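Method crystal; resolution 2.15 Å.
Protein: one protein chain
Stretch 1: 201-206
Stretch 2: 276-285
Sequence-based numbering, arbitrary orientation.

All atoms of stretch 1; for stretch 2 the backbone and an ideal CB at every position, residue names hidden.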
# COMPACT_ATOMS: atom_id res chain seq x y z
N ILE B 201 14.14 34.62 -0.42
CA ILE B 201 13.69 35.38 -1.57
C ILE B 201 13.01 34.38 -2.50
O ILE B 201 13.65 33.47 -3.02
CB ILE B 201 14.85 36.07 -2.28
CG1 ILE B 201 15.35 37.23 -1.42
CG2 ILE B 201 14.41 36.60 -3.64
CD1 ILE B 201 16.65 37.82 -1.93
N ASP B 202 11.70 34.55 -2.66
CA ASP B 202 10.87 33.59 -3.38
C ASP B 202 10.86 33.83 -4.89
O ASP B 202 11.07 34.95 -5.36
CB ASP B 202 9.43 33.59 -2.82
CG ASP B 202 9.39 33.28 -1.32
OD1 ASP B 202 10.26 32.54 -0.83
OD2 ASP B 202 8.48 33.79 -0.63
N ILE B 203 10.62 32.75 -5.63
CA ILE B 203 10.71 32.75 -7.08
C ILE B 203 9.38 33.14 -7.71
O ILE B 203 9.35 33.87 -8.70
CB ILE B 203 11.07 31.36 -7.59
CG1 ILE B 203 12.48 30.99 -7.12
CG2 ILE B 203 10.96 31.29 -9.10
CD1 ILE B 203 12.89 29.59 -7.52
N PHE B 204 8.30 32.64 -7.14
CA PHE B 204 6.99 32.78 -7.74
C PHE B 204 6.06 33.67 -6.91
O PHE B 204 4.90 33.36 -6.72
CB PHE B 204 6.36 31.40 -7.97
CG PHE B 204 7.15 30.54 -8.91
CD1 PHE B 204 7.22 30.85 -10.26
CD2 PHE B 204 7.85 29.44 -8.45
CE1 PHE B 204 7.96 30.07 -11.13
CE2 PHE B 204 8.60 28.66 -9.31
CZ PHE B 204 8.65 28.98 -10.66
N SER B 205 6.59 34.79 -6.44
CA SER B 205 5.82 35.72 -5.64
C SER B 205 5.39 36.87 -6.53
O SER B 205 5.77 36.95 -7.69
CB SER B 205 6.66 36.23 -4.48
OG SER B 205 7.91 36.74 -4.94
N SER B 206 4.57 37.77 -5.98
CA SER B 206 4.24 38.99 -6.68
C SER B 206 5.43 39.91 -6.57
O SER B 206 6.24 39.75 -5.66
CB SER B 206 3.04 39.66 -6.03
OG SER B 206 3.33 40.02 -4.68
N UNK B 276 15.22 37.94 -14.49
CA UNK B 276 15.76 36.59 -14.56
C UNK B 276 14.65 35.52 -14.48
O UNK B 276 14.74 34.48 -15.12
CB UNK B 276 16.77 36.38 -13.43
N UNK B 277 13.61 35.79 -13.71
CA UNK B 277 12.55 34.79 -13.52
C UNK B 277 11.28 35.11 -14.29
O UNK B 277 10.29 34.39 -14.19
CB UNK B 277 12.22 34.66 -12.03
N UNK B 278 11.34 36.18 -15.08
CA UNK B 278 10.16 36.69 -15.76
C UNK B 278 9.49 35.60 -16.59
O UNK B 278 8.29 35.40 -16.50
CB UNK B 278 10.53 37.88 -16.65
N UNK B 279 10.28 34.87 -17.37
CA UNK B 279 9.74 33.86 -18.27
C UNK B 279 9.18 32.67 -17.48
O UNK B 279 8.10 32.17 -17.79
CB UNK B 279 10.82 33.39 -19.25
N UNK B 280 9.91 32.23 -16.47
CA UNK B 280 9.47 31.13 -15.63
C UNK B 280 8.15 31.45 -14.93
O UNK B 280 7.25 30.63 -14.90
CB UNK B 280 10.55 30.80 -14.60
N UNK B 281 8.04 32.65 -14.36
CA UNK B 281 6.82 33.08 -13.68
C UNK B 281 5.62 33.12 -14.62
O UNK B 281 4.52 32.69 -14.26
CB UNK B 281 7.03 34.46 -13.05
N UNK B 282 5.82 33.63 -15.84
CA UNK B 282 4.74 33.68 -16.82
C UNK B 282 4.29 32.29 -17.22
O UNK B 282 3.10 32.03 -17.38
CB UNK B 282 5.18 34.46 -18.06
N UNK B 283 5.26 31.40 -17.40
CA UNK B 283 4.96 30.02 -17.74
C UNK B 283 4.24 29.30 -16.57
O UNK B 283 3.26 28.54 -16.78
CB UNK B 283 6.25 29.29 -18.11
N UNK B 284 4.72 29.55 -15.36
CA UNK B 284 4.13 29.01 -14.15
C UNK B 284 2.66 29.37 -14.03
O UNK B 284 1.79 28.49 -13.92
CB UNK B 284 4.89 29.51 -12.92
N UNK B 285 2.38 30.67 -14.09
CA UNK B 285 1.01 31.18 -14.04
C UNK B 285 0.11 30.65 -15.15
O UNK B 285 -1.05 30.32 -14.90
CB UNK B 285 1.03 32.71 -14.10

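Position 276 has nothing of stretch 1 within 5.5 Å of its ideal CB, so the visible atoms set no preference; it is Tyr 276, whose ring makes no contact here.

At position 277 the CA-to-CB bond points toward stretch 1, and the ideal CB lies 4.5 Å from Ile 203 O. Beside that oxygen, at a similar distance, lies the branched side chain of Ile 203, an apolar surface that leucine, methionine or an aromatic residue could cover. The residue is Phe 277. Its chi1 of -77° (m) brings one ring face under a methyl group: Ile 203 CG2 sits 4.0 Å from the Phe 277 ring centroid, 18° off the normal, a CH-pi contact.

Positions 278 and 279 lie in the helix, out of reach of stretch 1, where polar residues are reasonable. They are Lys 278 and Glu 279; Lys 278 forms a salt bridge along its own helix with 282.

Position 280 points toward the ring of Phe 204, its ideal CB 4.4 Å from Phe 204 CE1. A small apolar residue can touch the ring without having to be steered round it, and alanine also favours a helix. Ala 280 makes this modest contact through its methyl group.

At position 281 CA-to-CB runs sideways, with the ideal CB 4.6 Å from Phe 204 CD1 and 5.0 Å from Ile 203 O. That carbonyl offers an acceptor, so a long donor such as arginine, lysine or glutamine would suit. Arg 281 has an extended chain whose methylenes pass the edge of the Phe 204 ring, with Arg 281 CG 4.1 Å from Phe 204 CD1. The guanidinium then meets the carbonyl edge-on: Arg 281 NE donates to Ile 203 O at 2.7 Å and a nearly straight 172°, while Arg 281 NH1 adds a weak bond to Ile 203 O at 3.3 Å. Ser 205 O lies over one guanidinium face.

Position 282 points away and 283 sideways, neither having stretch 1 near its ideal CB. Charged residues fit: Glu 282 accepts the bond from Lys 278, and the end of Lys 283 leads away.

Position 284 points toward stretch 1, its ideal CB only 3.6 Å from Phe 204 CE1. A flat side chain can lie along this face of the ring, so phenylalanine or tyrosine suits well, and leucine is conceivable. Tyr 284, with chi1 of 176° (t), stacks face-to-face on Phe 204, ring centroids 4.1 Å apart and planes at 19°.

Position 285 points sideways, with nothing of stretch 1 within 5.5 Å of its ideal CB, so many helix-compatible residues, polar ones included, would do; it is Asn 285, which makes no contact with stretch 1.

Stretch 2, residues 276-285: YFKEAREKYN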
# COMPACT_ATOMS: atom_id res chain seq x y z
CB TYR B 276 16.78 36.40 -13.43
CG TYR B 276 17.53 35.08 -13.47
CD1 TYR B 276 16.98 33.93 -12.92
CD2 TYR B 276 18.80 35.00 -14.03
CE1 TYR B 276 17.67 32.72 -12.95
CE2 TYR B 276 19.50 33.80 -14.06
CZ TYR B 276 18.93 32.67 -13.52
OH TYR B 276 19.62 31.47 -13.54
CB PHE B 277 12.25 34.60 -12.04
CG PHE B 277 13.28 33.78 -11.32
CD1 PHE B 277 13.52 32.46 -11.70
CD2 PHE B 277 14.01 34.32 -10.29
CE1 PHE B 277 14.47 31.69 -11.04
CE2 PHE B 277 14.97 33.56 -9.61
CZ PHE B 277 15.20 32.23 -9.99
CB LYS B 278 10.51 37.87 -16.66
CG LYS B 278 9.31 38.52 -17.31
CD LYS B 278 9.72 39.82 -17.98
CE LYS B 278 8.56 40.45 -18.75
NZ LYS B 278 8.10 39.55 -19.85
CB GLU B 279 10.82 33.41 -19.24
CG GLU B 279 10.33 32.69 -20.48
CD GLU B 279 11.14 33.06 -21.73
OE1 GLU B 279 11.60 34.22 -21.81
OE2 GLU B 279 11.30 32.19 -22.61
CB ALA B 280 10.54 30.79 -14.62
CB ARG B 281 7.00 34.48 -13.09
CG ARG B 281 7.98 34.55 -11.96
CD ARG B 281 8.06 35.98 -11.45
NE ARG B 281 8.77 36.05 -10.19
CZ ARG B 281 9.20 37.19 -9.64
NH1 ARG B 281 9.85 37.16 -8.48
NH2 ARG B 281 8.99 38.34 -10.27
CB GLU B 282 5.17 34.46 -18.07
CG GLU B 282 5.41 35.93 -17.85
CD GLU B 282 6.05 36.61 -19.06
OE1 GLU B 282 6.21 35.96 -20.12
OE2 GLU B 282 6.40 37.81 -18.95
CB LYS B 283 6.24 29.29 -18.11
CG LYS B 283 6.04 27.83 -18.47
CD LYS B 283 7.35 27.25 -18.98
CE LYS B 283 7.29 25.74 -19.13
NZ LYS B 283 8.60 25.23 -19.62
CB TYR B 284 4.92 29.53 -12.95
CG TYR B 284 4.41 29.14 -11.58
CD1 TYR B 284 4.67 27.88 -11.03
CD2 TYR B 284 3.72 30.06 -10.80
CE1 TYR B 284 4.22 27.55 -9.74
CE2 TYR B 284 3.27 29.74 -9.52
CZ TYR B 284 3.53 28.49 -9.00
OH TYR B 284 3.06 28.21 -7.74
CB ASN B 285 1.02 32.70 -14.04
CG ASN B 285 1.57 33.27 -12.75
OD1 ASN B 285 1.16 32.86 -11.66
ND2 ASN B 285 2.54 34.18 -12.86
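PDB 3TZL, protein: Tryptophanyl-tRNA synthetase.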